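Local atomic coordinates of lovastatin nonaketide synthase, polyketide synthase component (Aspergillus terreus, PDB entry 7CPX), a protein that serves as the polyketide synthase of lovastatin biosynthesis, building dihydromonacolin L from malonyl-CoA with S-adenosylmethionine and NADPH in iterative rounds on its acyl-carrier domain. Residues E1861-M1866 and A2154-Y2159; C2182-T2187 and G2206-L2211; G2237-G2242 and N2284-F2289. The protein carries 2 engineered substitutions. All coordinates share one frame; numbering follows the deposited sequence.

Contact 1: E1861-M1866 and A2154-Y2159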
ATOM      1  N   GLU A1861     -38.482  47.519  -5.993  1.00121.69           N
ATOM      2  CA  GLU A1861     -37.704  48.055  -7.109  1.00121.69           C
ATOM      3  C   GLU A1861     -38.265  47.503  -8.412  1.00121.69           C
ATOM      4  O   GLU A1861     -37.936  46.388  -8.823  1.00121.69           O
ATOM      5  CB  GLU A1861     -36.228  47.709  -6.951  1.00121.69           C
ATOM      6  CG  GLU A1861     -35.391  48.021  -8.181  1.00121.69           C
ATOM      7  CD  GLU A1861     -35.625  49.425  -8.704  1.00121.69           C
ATOM      8  OE1 GLU A1861     -35.808  50.346  -7.879  1.00121.69           O
ATOM      9  OE2 GLU A1861     -35.638  49.605  -9.938  1.00121.69           O
ATOM     10  N   SER A1862     -39.119  48.288  -9.067  1.00125.48           N
ATOM     11  CA  SER A1862     -39.654  47.944 -10.381  1.00125.48           C
ATOM     12  C   SER A1862     -39.725  49.185 -11.260  1.00125.48           C
ATOM     13  O   SER A1862     -40.569  49.285 -12.156  1.00125.48           O
ATOM     14  CB  SER A1862     -41.030  47.289 -10.262  1.00125.48           C
ATOM     15  OG  SER A1862     -41.555  46.980 -11.542  1.00125.48           O
ATOM     16  N   VAL A1863     -38.835  50.149 -11.016  1.00128.07           N
ATOM     17  CA  VAL A1863     -38.776  51.391 -11.779  1.00128.07           C
ATOM     18  C   VAL A1863     -37.531  51.446 -12.657  1.00128.07           C
ATOM     19  O   VAL A1863     -37.623  51.674 -13.867  1.00128.07           O
ATOM     20  CB  VAL A1863     -38.852  52.628 -10.852  1.00128.07           C
ATOM     21  CG1 VAL A1863     -40.237  52.736 -10.235  1.00128.07           C
ATOM     22  CG2 VAL A1863     -37.783  52.584  -9.762  1.00128.07           C
ATOM     23  N   GLN A1864     -36.353  51.239 -12.065  1.00130.22           N
ATOM     24  CA  GLN A1864     -35.159  51.056 -12.882  1.00130.22           C
ATOM     25  C   GLN A1864     -35.231  49.736 -13.636  1.00130.22           C
ATOM     26  O   GLN A1864     -34.823  49.653 -14.801  1.00130.22           O
ATOM     27  CB  GLN A1864     -33.903  51.120 -12.013  1.00130.22           C
ATOM     28  CG  GLN A1864     -33.759  52.424 -11.243  1.00130.22           C
ATOM     29  CD  GLN A1864     -32.430  52.536 -10.522  1.00130.22           C
ATOM     30  OE1 GLN A1864     -32.384  52.786  -9.317  1.00130.22           O
ATOM     31  NE2 GLN A1864     -31.339  52.361 -11.259  1.00130.22           N
ATOM     32  N   GLN A1865     -35.745  48.694 -12.984  1.00128.86           N
ATOM     33  CA  GLN A1865     -36.168  47.474 -13.669  1.00128.86           C
ATOM     34  C   GLN A1865     -37.619  47.668 -14.112  1.00128.86           C
ATOM     35  O   GLN A1865     -38.553  47.018 -13.639  1.00128.86           O
ATOM     36  CB  GLN A1865     -36.001  46.264 -12.760  1.00128.86           C
ATOM     37  CG  GLN A1865     -34.616  46.143 -12.141  1.00128.86           C
ATOM     38  CD  GLN A1865     -33.516  46.057 -13.181  1.00128.86           C
ATOM     39  OE1 GLN A1865     -33.763  45.713 -14.337  1.00128.86           O
ATOM     40  NE2 GLN A1865     -32.292  46.374 -12.775  1.00128.86           N
ATOM     41  N   MET A1866     -37.784  48.600 -15.047  1.00129.83           N
ATOM     42  CA  MET A1866     -39.103  49.135 -15.355  1.00129.83           C
ATOM     43  C   MET A1866     -40.036  48.052 -15.878  1.00129.83           C
ATOM     44  O   MET A1866     -39.634  47.171 -16.642  1.00129.83           O
ATOM     45  CB  MET A1866     -38.983  50.257 -16.388  1.00129.83           C
ATOM     46  CG  MET A1866     -38.654  49.777 -17.797  1.00129.83           C
ATOM     47  SD  MET A1866     -37.159  48.772 -17.874  1.00129.83           S
ATOM     48  CE  MET A1866     -35.902  50.009 -17.565  1.00129.83           C
ATOM     49  N   ALA A2154     -34.064  47.951  -1.674  1.00106.72           N
ATOM     50  CA  ALA A2154     -33.825  48.704  -2.894  1.00106.72           C
ATOM     51  C   ALA A2154     -32.539  49.512  -2.781  1.00106.72           C
ATOM     52  O   ALA A2154     -32.196  50.030  -1.715  1.00106.72           O
ATOM     53  CB  ALA A2154     -34.999  49.637  -3.192  1.00106.72           C
ATOM     54  N   ALA A2155     -31.828  49.616  -3.904  1.00108.57           N
ATOM     55  CA  ALA A2155     -30.570  50.349  -3.939  1.00108.57           C
ATOM     56  C   ALA A2155     -30.765  51.858  -3.970  1.00108.57           C
ATOM     57  O   ALA A2155     -29.812  52.597  -3.701  1.00108.57           O
ATOM     58  CB  ALA A2155     -29.749  49.923  -5.158  1.00108.57           C
ATOM     59  N   ASP A2156     -31.970  52.332  -4.290  1.00112.48           N
ATOM     60  CA  ASP A2156     -32.244  53.757  -4.433  1.00112.48           C
ATOM     61  C   ASP A2156     -32.949  54.337  -3.212  1.00112.48           C
ATOM     62  O   ASP A2156     -33.730  55.286  -3.339  1.00112.48           O
ATOM     63  CB  ASP A2156     -33.076  54.008  -5.690  1.00112.48           C
ATOM     64  CG  ASP A2156     -34.409  53.284  -5.662  1.00112.48           C
ATOM     65  OD1 ASP A2156     -34.663  52.537  -4.693  1.00112.48           O
ATOM     66  OD2 ASP A2156     -35.204  53.461  -6.609  1.00112.48           O
ATOM     67  N   LYS A2157     -32.690  53.784  -2.030  1.00106.15           N
ATOM     68  CA  LYS A2157     -33.329  54.246  -0.808  1.00106.15           C
ATOM     69  C   LYS A2157     -32.357  54.132   0.354  1.00106.15           C
ATOM     70  O   LYS A2157     -31.516  53.230   0.398  1.00106.15           O
ATOM     71  CB  LYS A2157     -34.603  53.449  -0.505  1.00106.15           C
ATOM     72  CG  LYS A2157     -35.784  53.822  -1.381  1.00106.15           C
ATOM     73  CD  LYS A2157     -36.889  52.786  -1.298  1.00106.15           C
ATOM     74  CE  LYS A2157     -38.137  53.247  -2.032  1.00106.15           C
ATOM     75  NZ  LYS A2157     -39.180  52.187  -2.090  1.00106.15           N
ATOM     76  N   THR A2158     -32.486  55.059   1.297  1.00104.90           N
ATOM     77  CA  THR A2158     -31.710  55.027   2.527  1.00104.90           C
ATOM     78  C   THR A2158     -32.491  54.300   3.606  1.00104.90           C
ATOM     79  O   THR A2158     -33.682  54.550   3.803  1.00104.90           O
ATOM     80  CB  THR A2158     -31.373  56.438   3.009  1.00104.90           C
ATOM     81  OG1 THR A2158     -32.292  57.378   2.438  1.00104.90           O
ATOM     82  CG2 THR A2158     -29.956  56.809   2.629  1.00104.90           C
ATOM     83  N   TYR A2159     -31.818  53.397   4.303  1.00101.01           N
ATOM     84  CA  TYR A2159     -32.424  52.641   5.388  1.00101.01           C
ATOM     85  C   TYR A2159     -31.838  53.136   6.701  1.00101.01           C
ATOM     86  O   TYR A2159     -30.620  53.081   6.905  1.00101.01           O
ATOM     87  CB  TYR A2159     -32.204  51.145   5.186  1.00101.01           C
ATOM     88  CG  TYR A2159     -32.854  50.658   3.913  1.00101.01           C
ATOM     89  CD1 TYR A2159     -34.215  50.411   3.861  1.00101.01           C
ATOM     90  CD2 TYR A2159     -32.114  50.477   2.757  1.00101.01           C
ATOM     91  CE1 TYR A2159     -34.820  49.980   2.701  1.00101.01           C
ATOM     92  CE2 TYR A2159     -32.710  50.046   1.590  1.00101.01           C
ATOM     93  CZ  TYR A2159     -34.065  49.800   1.568  1.00101.01           C
ATOM     94  OH  TYR A2159     -34.666  49.367   0.408  1.00101.01           O
TER

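Contact 2: C2182-T2187 and G2206-L2211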
ATOM      1  N   CYS A2182     -28.070  49.589  -0.526  1.00107.50           N
ATOM      2  CA  CYS A2182     -26.897  50.335  -0.958  1.00107.50           C
ATOM      3  C   CYS A2182     -26.668  51.606  -0.150  1.00107.50           C
ATOM      4  O   CYS A2182     -25.594  52.205  -0.269  1.00107.50           O
ATOM      5  CB  CYS A2182     -27.020  50.689  -2.442  1.00107.50           C
ATOM      6  SG  CYS A2182     -26.971  49.261  -3.546  1.00107.50           S
ATOM      7  N   HIS A2183     -27.636  52.030   0.659  1.00104.78           N
ATOM      8  CA  HIS A2183     -27.509  53.251   1.447  1.00104.78           C
ATOM      9  C   HIS A2183     -28.097  53.012   2.827  1.00104.78           C
ATOM     10  O   HIS A2183     -29.305  52.795   2.963  1.00104.78           O
ATOM     11  CB  HIS A2183     -28.202  54.428   0.755  1.00104.78           C
ATOM     12  CG  HIS A2183     -27.665  54.720  -0.611  1.00104.78           C
ATOM     13  ND1 HIS A2183     -26.583  55.545  -0.825  1.00104.78           N
ATOM     14  CD2 HIS A2183     -28.055  54.285  -1.832  1.00104.78           C
ATOM     15  CE1 HIS A2183     -26.333  55.613  -2.121  1.00104.78           C
ATOM     16  NE2 HIS A2183     -27.211  54.857  -2.754  1.00104.78           N
ATOM     17  N   ILE A2184     -27.246  53.065   3.847  1.00102.01           N
ATOM     18  CA  ILE A2184     -27.641  52.793   5.222  1.00102.01           C
ATOM     19  C   ILE A2184     -27.169  53.936   6.107  1.00102.01           C
ATOM     20  O   ILE A2184     -26.078  54.484   5.908  1.00102.01           O
ATOM     21  CB  ILE A2184     -27.076  51.446   5.719  1.00102.01           C
ATOM     22  CG1 ILE A2184     -27.494  50.322   4.770  1.00102.01           C
ATOM     23  CG2 ILE A2184     -27.568  51.155   7.126  1.00102.01           C
ATOM     24  CD1 ILE A2184     -26.912  48.975   5.115  1.00102.01           C
ATOM     25  N   VAL A2185     -27.994  54.294   7.087  1.00103.46           N
ATOM     26  CA  VAL A2185     -27.725  55.407   7.990  1.00103.46           C
ATOM     27  C   VAL A2185     -27.927  54.894   9.410  1.00103.46           C
ATOM     28  O   VAL A2185     -29.063  54.713   9.856  1.00103.46           O
ATOM     29  CB  VAL A2185     -28.626  56.612   7.710  1.00103.46           C
ATOM     30  CG1 VAL A2185     -28.261  57.770   8.622  1.00103.46           C
ATOM     31  CG2 VAL A2185     -28.523  57.022   6.252  1.00103.46           C
ATOM     32  N   LEU A2186     -26.830  54.664  10.123  1.00101.50           N
ATOM     33  CA  LEU A2186     -26.897  54.340  11.539  1.00101.50           C
ATOM     34  C   LEU A2186     -27.005  55.626  12.346  1.00101.50           C
ATOM     35  O   LEU A2186     -26.303  56.603  12.075  1.00101.50           O
ATOM     36  CB  LEU A2186     -25.659  53.557  11.970  1.00101.50           C
ATOM     37  CG  LEU A2186     -25.139  52.506  10.989  1.00101.50           C
ATOM     38  CD1 LEU A2186     -23.925  51.799  11.561  1.00101.50           C
ATOM     39  CD2 LEU A2186     -26.222  51.508  10.654  1.00101.50           C
ATOM     40  N   THR A2187     -27.888  55.626  13.342  1.00104.13           N
ATOM     41  CA  THR A2187     -28.122  56.814  14.150  1.00104.13           C
ATOM     42  C   THR A2187     -27.952  56.482  15.623  1.00104.13           C
ATOM     43  O   THR A2187     -28.325  55.396  16.076  1.00104.13           O
ATOM     44  CB  THR A2187     -29.520  57.394  13.914  1.00104.13           C
ATOM     45  OG1 THR A2187     -30.374  57.063  15.015  1.00104.13           O
ATOM     46  CG2 THR A2187     -30.119  56.853  12.624  1.00104.13           C
ATOM     47  N   GLY A2206     -22.513  48.962  -0.556  1.00103.84           N
ATOM     48  CA  GLY A2206     -23.468  49.906  -0.012  1.00103.84           C
ATOM     49  C   GLY A2206     -22.818  51.008   0.796  1.00103.84           C
ATOM     50  O   GLY A2206     -21.914  50.752   1.597  1.00103.84           O
ATOM     51  N   ARG A2207     -23.276  52.241   0.596  1.00107.21           N
ATOM     52  CA  ARG A2207     -22.735  53.392   1.311  1.00107.21           C
ATOM     53  C   ARG A2207     -23.395  53.474   2.680  1.00107.21           C
ATOM     54  O   ARG A2207     -24.609  53.676   2.785  1.00107.21           O
ATOM     55  CB  ARG A2207     -22.959  54.669   0.509  1.00107.21           C
ATOM     56  CG  ARG A2207     -22.418  55.921   1.177  1.00107.21           C
ATOM     57  CD  ARG A2207     -22.425  57.108   0.225  1.00107.21           C
ATOM     58  NE  ARG A2207     -23.760  57.404  -0.284  1.00107.21           N
ATOM     59  CZ  ARG A2207     -24.035  58.370  -1.150  1.00107.21           C
ATOM     60  NH1 ARG A2207     -23.088  59.156  -1.634  1.00107.21           N
ATOM     61  NH2 ARG A2207     -25.293  58.550  -1.543  1.00107.21           N
ATOM     62  N   VAL A2208     -22.600  53.312   3.732  1.00103.07           N
ATOM     63  CA  VAL A2208     -23.082  53.352   5.105  1.00103.07           C
ATOM     64  C   VAL A2208     -22.491  54.574   5.788  1.00103.07           C
ATOM     65  O   VAL A2208     -21.292  54.851   5.661  1.00103.07           O
ATOM     66  CB  VAL A2208     -22.720  52.066   5.868  1.00103.07           C
ATOM     67  CG1 VAL A2208     -23.316  52.097   7.261  1.00103.07           C
ATOM     68  CG2 VAL A2208     -23.202  50.849   5.102  1.00103.07           C
ATOM     69  N   THR A2209     -23.335  55.305   6.509  1.00103.35           N
ATOM     70  CA  THR A2209     -22.908  56.505   7.212  1.00103.35           C
ATOM     71  C   THR A2209     -23.538  56.525   8.595  1.00103.35           C
ATOM     72  O   THR A2209     -24.552  55.871   8.844  1.00103.35           O
ATOM     73  CB  THR A2209     -23.288  57.777   6.441  1.00103.35           C
ATOM     74  OG1 THR A2209     -22.886  58.932   7.188  1.00103.35           O
ATOM     75  CG2 THR A2209     -24.789  57.828   6.198  1.00103.35           C
ATOM     76  N   VAL A2210     -22.916  57.282   9.496  1.00102.90           N
ATOM     77  CA  VAL A2210     -23.407  57.470  10.856  1.00102.90           C
ATOM     78  C   VAL A2210     -23.926  58.895  10.978  1.00102.90           C
ATOM     79  O   VAL A2210     -23.289  59.842  10.503  1.00102.90           O
ATOM     80  CB  VAL A2210     -22.314  57.186  11.904  1.00102.90           C
ATOM     81  CG1 VAL A2210     -21.789  55.771  11.745  1.00102.90           C
ATOM     82  CG2 VAL A2210     -21.183  58.196  11.792  1.00102.90           C
ATOM     83  N   LEU A2211     -25.086  59.044  11.616  1.00105.74           N
ATOM     84  CA  LEU A2211     -25.816  60.303  11.592  1.00105.74           C
ATOM     85  C   LEU A2211     -25.654  61.139  12.853  1.00105.74           C
ATOM     86  O   LEU A2211     -25.889  62.351  12.802  1.00105.74           O
ATOM     87  CB  LEU A2211     -27.307  60.033  11.368  1.00105.74           C
ATOM     88  CG  LEU A2211     -28.158  61.235  10.959  1.00105.74           C
ATOM     89  CD1 LEU A2211     -27.658  61.817   9.649  1.00105.74           C
ATOM     90  CD2 LEU A2211     -29.618  60.838  10.843  1.00105.74           C
TER

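Contact 3: G2237-G2242 and N2284-F2289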
ATOM      1  N   GLY A2237     -36.307  55.075   2.772  1.00104.56           N
ATOM      2  CA  GLY A2237     -37.276  54.078   2.366  1.00104.56           C
ATOM      3  C   GLY A2237     -37.607  53.091   3.465  1.00104.56           C
ATOM      4  O   GLY A2237     -38.472  52.229   3.292  1.00104.56           O
ATOM      5  N   GLY A2238     -36.924  53.197   4.599  1.00102.03           N
ATOM      6  CA  GLY A2238     -37.185  52.303   5.708  1.00102.03           C
ATOM      7  C   GLY A2238     -36.459  52.758   6.950  1.00102.03           C
ATOM      8  O   GLY A2238     -35.473  53.502   6.882  1.00102.03           O
ATOM      9  N   ILE A2239     -36.963  52.300   8.092  1.00102.07           N
ATOM     10  CA  ILE A2239     -36.396  52.630   9.393  1.00102.07           C
ATOM     11  C   ILE A2239     -36.316  51.358  10.222  1.00102.07           C
ATOM     12  O   ILE A2239     -37.262  50.563  10.243  1.00102.07           O
ATOM     13  CB  ILE A2239     -37.226  53.700  10.128  1.00102.07           C
ATOM     14  CG1 ILE A2239     -37.284  54.985   9.302  1.00102.07           C
ATOM     15  CG2 ILE A2239     -36.627  53.980  11.498  1.00102.07           C
ATOM     16  CD1 ILE A2239     -38.162  56.059   9.903  1.00102.07           C
ATOM     17  N   ALA A2240     -35.192  51.171  10.906  1.00100.07           N
ATOM     18  CA  ALA A2240     -35.007  50.089  11.869  1.00100.07           C
ATOM     19  C   ALA A2240     -34.819  50.750  13.231  1.00100.07           C
ATOM     20  O   ALA A2240     -33.697  51.032  13.654  1.00100.07           O
ATOM     21  CB  ALA A2240     -33.826  49.209  11.499  1.00100.07           C
ATOM     22  N   PHE A2241     -35.930  50.993  13.914  1.00103.19           N
ATOM     23  CA  PHE A2241     -35.943  51.768  15.148  1.00103.19           C
ATOM     24  C   PHE A2241     -35.614  50.849  16.319  1.00103.19           C
ATOM     25  O   PHE A2241     -36.446  50.035  16.729  1.00103.19           O
ATOM     26  CB  PHE A2241     -37.305  52.430  15.332  1.00103.19           C
ATOM     27  CG  PHE A2241     -37.383  53.338  16.517  1.00103.19           C
ATOM     28  CD1 PHE A2241     -37.727  52.845  17.759  1.00103.19           C
ATOM     29  CD2 PHE A2241     -37.119  54.687  16.388  1.00103.19           C
ATOM     30  CE1 PHE A2241     -37.795  53.676  18.853  1.00103.19           C
ATOM     31  CE2 PHE A2241     -37.190  55.528  17.475  1.00103.19           C
ATOM     32  CZ  PHE A2241     -37.532  55.023  18.710  1.00103.19           C
ATOM     33  N   GLY A2242     -34.402  50.979  16.859  1.00104.40           N
ATOM     34  CA  GLY A2242     -33.996  50.185  17.994  1.00104.40           C
ATOM     35  C   GLY A2242     -33.169  50.911  19.042  1.00104.40           C
ATOM     36  O   GLY A2242     -32.294  50.309  19.673  1.00104.40           O
ATOM     37  N   ASN A2284     -42.075  58.987  -1.362  1.00113.63           N
ATOM     38  CA  ASN A2284     -41.137  57.987  -0.850  1.00113.63           C
ATOM     39  C   ASN A2284     -41.648  57.456   0.485  1.00113.63           C
ATOM     40  O   ASN A2284     -41.078  57.742   1.543  1.00113.63           O
ATOM     41  CB  ASN A2284     -39.724  58.564  -0.708  1.00113.63           C
ATOM     42  CG  ASN A2284     -39.155  59.079  -2.028  1.00113.63           C
ATOM     43  OD1 ASN A2284     -39.294  60.256  -2.339  1.00113.63           O
ATOM     44  ND2 ASN A2284     -38.521  58.201  -2.808  1.00113.63           N
ATOM     45  N   PRO A2285     -42.737  56.694   0.471  1.00111.44           N
ATOM     46  CA  PRO A2285     -43.186  56.044   1.704  1.00111.44           C
ATOM     47  C   PRO A2285     -42.201  54.974   2.144  1.00111.44           C
ATOM     48  O   PRO A2285     -41.526  54.342   1.328  1.00111.44           O
ATOM     49  CB  PRO A2285     -44.538  55.434   1.314  1.00111.44           C
ATOM     50  CG  PRO A2285     -44.416  55.188  -0.148  1.00111.44           C
ATOM     51  CD  PRO A2285     -43.548  56.293  -0.692  1.00111.44           C
ATOM     52  N   LEU A2286     -42.119  54.777   3.456  1.00104.92           N
ATOM     53  CA  LEU A2286     -41.201  53.785   3.998  1.00104.92           C
ATOM     54  C   LEU A2286     -41.632  52.387   3.579  1.00104.92           C
ATOM     55  O   LEU A2286     -42.795  52.008   3.741  1.00104.92           O
ATOM     56  CB  LEU A2286     -41.147  53.882   5.521  1.00104.92           C
ATOM     57  CG  LEU A2286     -40.667  55.206   6.117  1.00104.92           C
ATOM     58  CD1 LEU A2286     -40.474  55.070   7.616  1.00104.92           C
ATOM     59  CD2 LEU A2286     -39.379  55.659   5.462  1.00104.92           C
ATOM     60  N   ASP A2287     -40.690  51.621   3.028  1.00106.01           N
ATOM     61  CA  ASP A2287     -40.957  50.213   2.759  1.00106.01           C
ATOM     62  C   ASP A2287     -41.229  49.456   4.050  1.00106.01           C
ATOM     63  O   ASP A2287     -41.989  48.481   4.052  1.00106.01           O
ATOM     64  CB  ASP A2287     -39.779  49.588   2.016  1.00106.01           C
ATOM     65  CG  ASP A2287     -39.452  50.312   0.727  1.00106.01           C
ATOM     66  OD1 ASP A2287     -40.376  50.892   0.120  1.00106.01           O
ATOM     67  OD2 ASP A2287     -38.270  50.306   0.323  1.00106.01           O
ATOM     68  N   PHE A2288     -40.622  49.889   5.151  1.00100.62           N
ATOM     69  CA  PHE A2288     -40.822  49.250   6.440  1.00100.62           C
ATOM     70  C   PHE A2288     -40.504  50.246   7.542  1.00100.62           C
ATOM     71  O   PHE A2288     -39.675  51.143   7.367  1.00100.62           O
ATOM     72  CB  PHE A2288     -39.941  48.004   6.588  1.00100.62           C
ATOM     73  CG  PHE A2288     -38.469  48.294   6.503  1.00100.62           C
ATOM     74  CD1 PHE A2288     -37.770  48.728   7.614  1.00100.62           C
ATOM     75  CD2 PHE A2288     -37.784  48.129   5.314  1.00100.62           C
ATOM     76  CE1 PHE A2288     -36.421  48.996   7.542  1.00100.62           C
ATOM     77  CE2 PHE A2288     -36.433  48.393   5.235  1.00100.62           C
ATOM     78  CZ  PHE A2288     -35.748  48.827   6.352  1.00100.62           C
ATOM     79  N   PHE A2289     -41.176  50.077   8.679  1.00102.35           N
ATOM     80  CA  PHE A2289     -40.862  50.794   9.915  1.00102.35           C
ATOM     81  C   PHE A2289     -40.790  49.725  11.001  1.00102.35           C
ATOM     82  O   PHE A2289     -41.774  49.451  11.692  1.00102.35           O
ATOM     83  CB  PHE A2289     -41.900  51.874  10.220  1.00102.35           C
ATOM     84  CG  PHE A2289     -41.434  52.914  11.210  1.00102.35           C
ATOM     85  CD1 PHE A2289     -40.538  52.592  12.216  1.00102.35           C
ATOM     86  CD2 PHE A2289     -41.897  54.214  11.129  1.00102.35           C
ATOM     87  CE1 PHE A2289     -40.117  53.547  13.120  1.00102.35           C
ATOM     88  CE2 PHE A2289     -41.478  55.174  12.030  1.00102.35           C
ATOM     89  CZ  PHE A2289     -40.586  54.839  13.026  1.00102.35           C
TER

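Contact 1: E1861-M1866 and A2154-Y2159
Glu1861 and Asp2156 meet carboxylate to carboxylate: Glu1861 OE1 lies 3.4 Å from Asp2156 OD2, two acceptors with no hydrogen bond between them, and the two planes are turned 75° apart. If both are ionised, the two like charges would repel. Glu1861 has CG anti to its backbone N (chi1 170°), and the chain then bends at chi2. Its other oxygen is held by its own loop. OE2 accepts Gln1865 N at 3.2 Å, nearly along the C-O axis, and takes weak bonds from Gln1864 N and Val1863 N. These three backbone N-H groups probably offset part of the negative charge. Gln1864, extended beyond CG, slides past Asp2156 in the opposite direction and brings OE1 to 3.9 Å from Asp2156 CB. Val1863 CG2 brushes Asp2156 OD2 at 4.2 Å, and nearer the backbones Glu1861 CB lies 4.4 Å from Ala2154 CB. Ala2154 is itself tied to the strand that follows, its N donating to Tyr2159 OH at 2.6 Å. The contact lies at the surface, where the loop between strands 1849-1853 and 1869-1883 touches the lead-in to strand 2158-2162 of the ketoreductase. That strand is flanked in its sheet by strands 2183-2187 and 2236-2241, and Lys2157, just before it, forms a salt bridge with Asp2287.

Contact 2: C2182-T2187 and G2206-L2211
Strands 2183-2187 and 2207-2210 pair in parallel, their axes 4.7 Å apart at 16°, through a ladder of backbone hydrogen bonds that includes Ile2184 N to Arg2207 O (2.9 Å) and ends at Leu2211 N to Leu2186 O (2.8 Å). On one face of the pair, Ile2184 and Val2208 lie side by side and point the same way, Ile2184 CB sitting 4.0 Å from Val2208 CG2. Leu2186 slants across Val2208, its CG 4.2 Å from Val2208 CG1. Helix 2195-2203 covers this face with Trp2197, Leu2198 and Val2201, closing the beta-alpha-beta unit that it forms with the two strands; helix 2167-2178 adds Met2176 and Val2177 against Ile2184. The other face carries Val2185 and Thr2209, which meet methyl to methyl, CG2 to CG2 at 3.8 Å. Beyond them Val2185 CG1 rests 3.7 Å from Leu2211 CB. Toward the start of the strands that face turns polar. Arg2207 leaves with CG anti to its backbone N (chi1 -180°), and a bend at chi3 accompanies the approach of NE to the edge of the His2183 ring, in its plane. The guanidinium is inclined 58° to the ring. Arg2207 NE gives His2183 ND1 a weak hydrogen bond of 3.4 Å. With ND1 as acceptor and a cationic group so near, the imidazole is probably discouraged from taking up a second proton.

Contact 3: G2237-G2242 and N2284-F2289
Ile2239 packs into the angle between Leu2286 and Phe2289, and its side chain can be followed outward atom by atom. CB lies 4.1 Å from Phe2289 CD1, at the root of two side chains that run side by side in the same direction. The CG2 branch, anti to the backbone N, stays with that ring and meets Phe2289 CE1 at 3.9 Å. The other branch, CG1, is placed anti to the carbonyl carbon (chi1 -60°) and touches Leu2286 CD1 at 3.6 Å. At the tip, CD1 has two neighbours. It meets the same Leu2286 methyl, and it stands over the face of the Phe2289 ring, 4.2 Å from the centroid and 18° off the ring normal, a CH-pi contact displaced toward the rim. Phe2241 CB comes to the same ring in its plane, 3.7 Å from Phe2289 CE1. These side chains lie on one face of the parallel Rossmann-type sheet of the ketoreductase, where strands 2236-2241 and 2288-2294 are neighbours and the chain passes from one to the other through helix 2256-2276. Leu2273 of that helix covers Ile2239, Phe2241 and Phe2289. Among the backbone bonds between the strands, Ile2239 N donates to Phe2288 O at 3.0 Å. On the opposite face of the sheet the Phe2288 ring lies flat against the glycine backbone: Gly2238 CA sits over its centre, 3.8 Å from the centroid and 11° off the normal, while Ile2239 O and Ala2240 N are at its edge. Phe2288 also meets the Tyr2159 ring with planes nearly parallel, and Phe2370 edge-to-face. Gly2242, just past the strand, belongs to the NADP pocket.

All three contacts reach the seven-stranded parallel sheet of the ketoreductase, with centres 13 to 16 Å apart, and they come in series along the chain. Across the sheet the order begins with the outermost strand 2207-2210, then 2183-2187, both of contact 2; strand 2158-2162, entered by contact 1, is third, and 2236-2241 and 2288-2294 of contact 3 follow. Contact 1 touches both of the others, through probable backbone bonds of Tyr2159 to His2183 and Val2185 and of Thr2158 to Gly2237. Contacts 2 and 3 do not touch, their nearest atoms being about 7 Å apart. Contact 1 brings a loop from nearly 290 residues earlier in the chain against this NADP-binding domain.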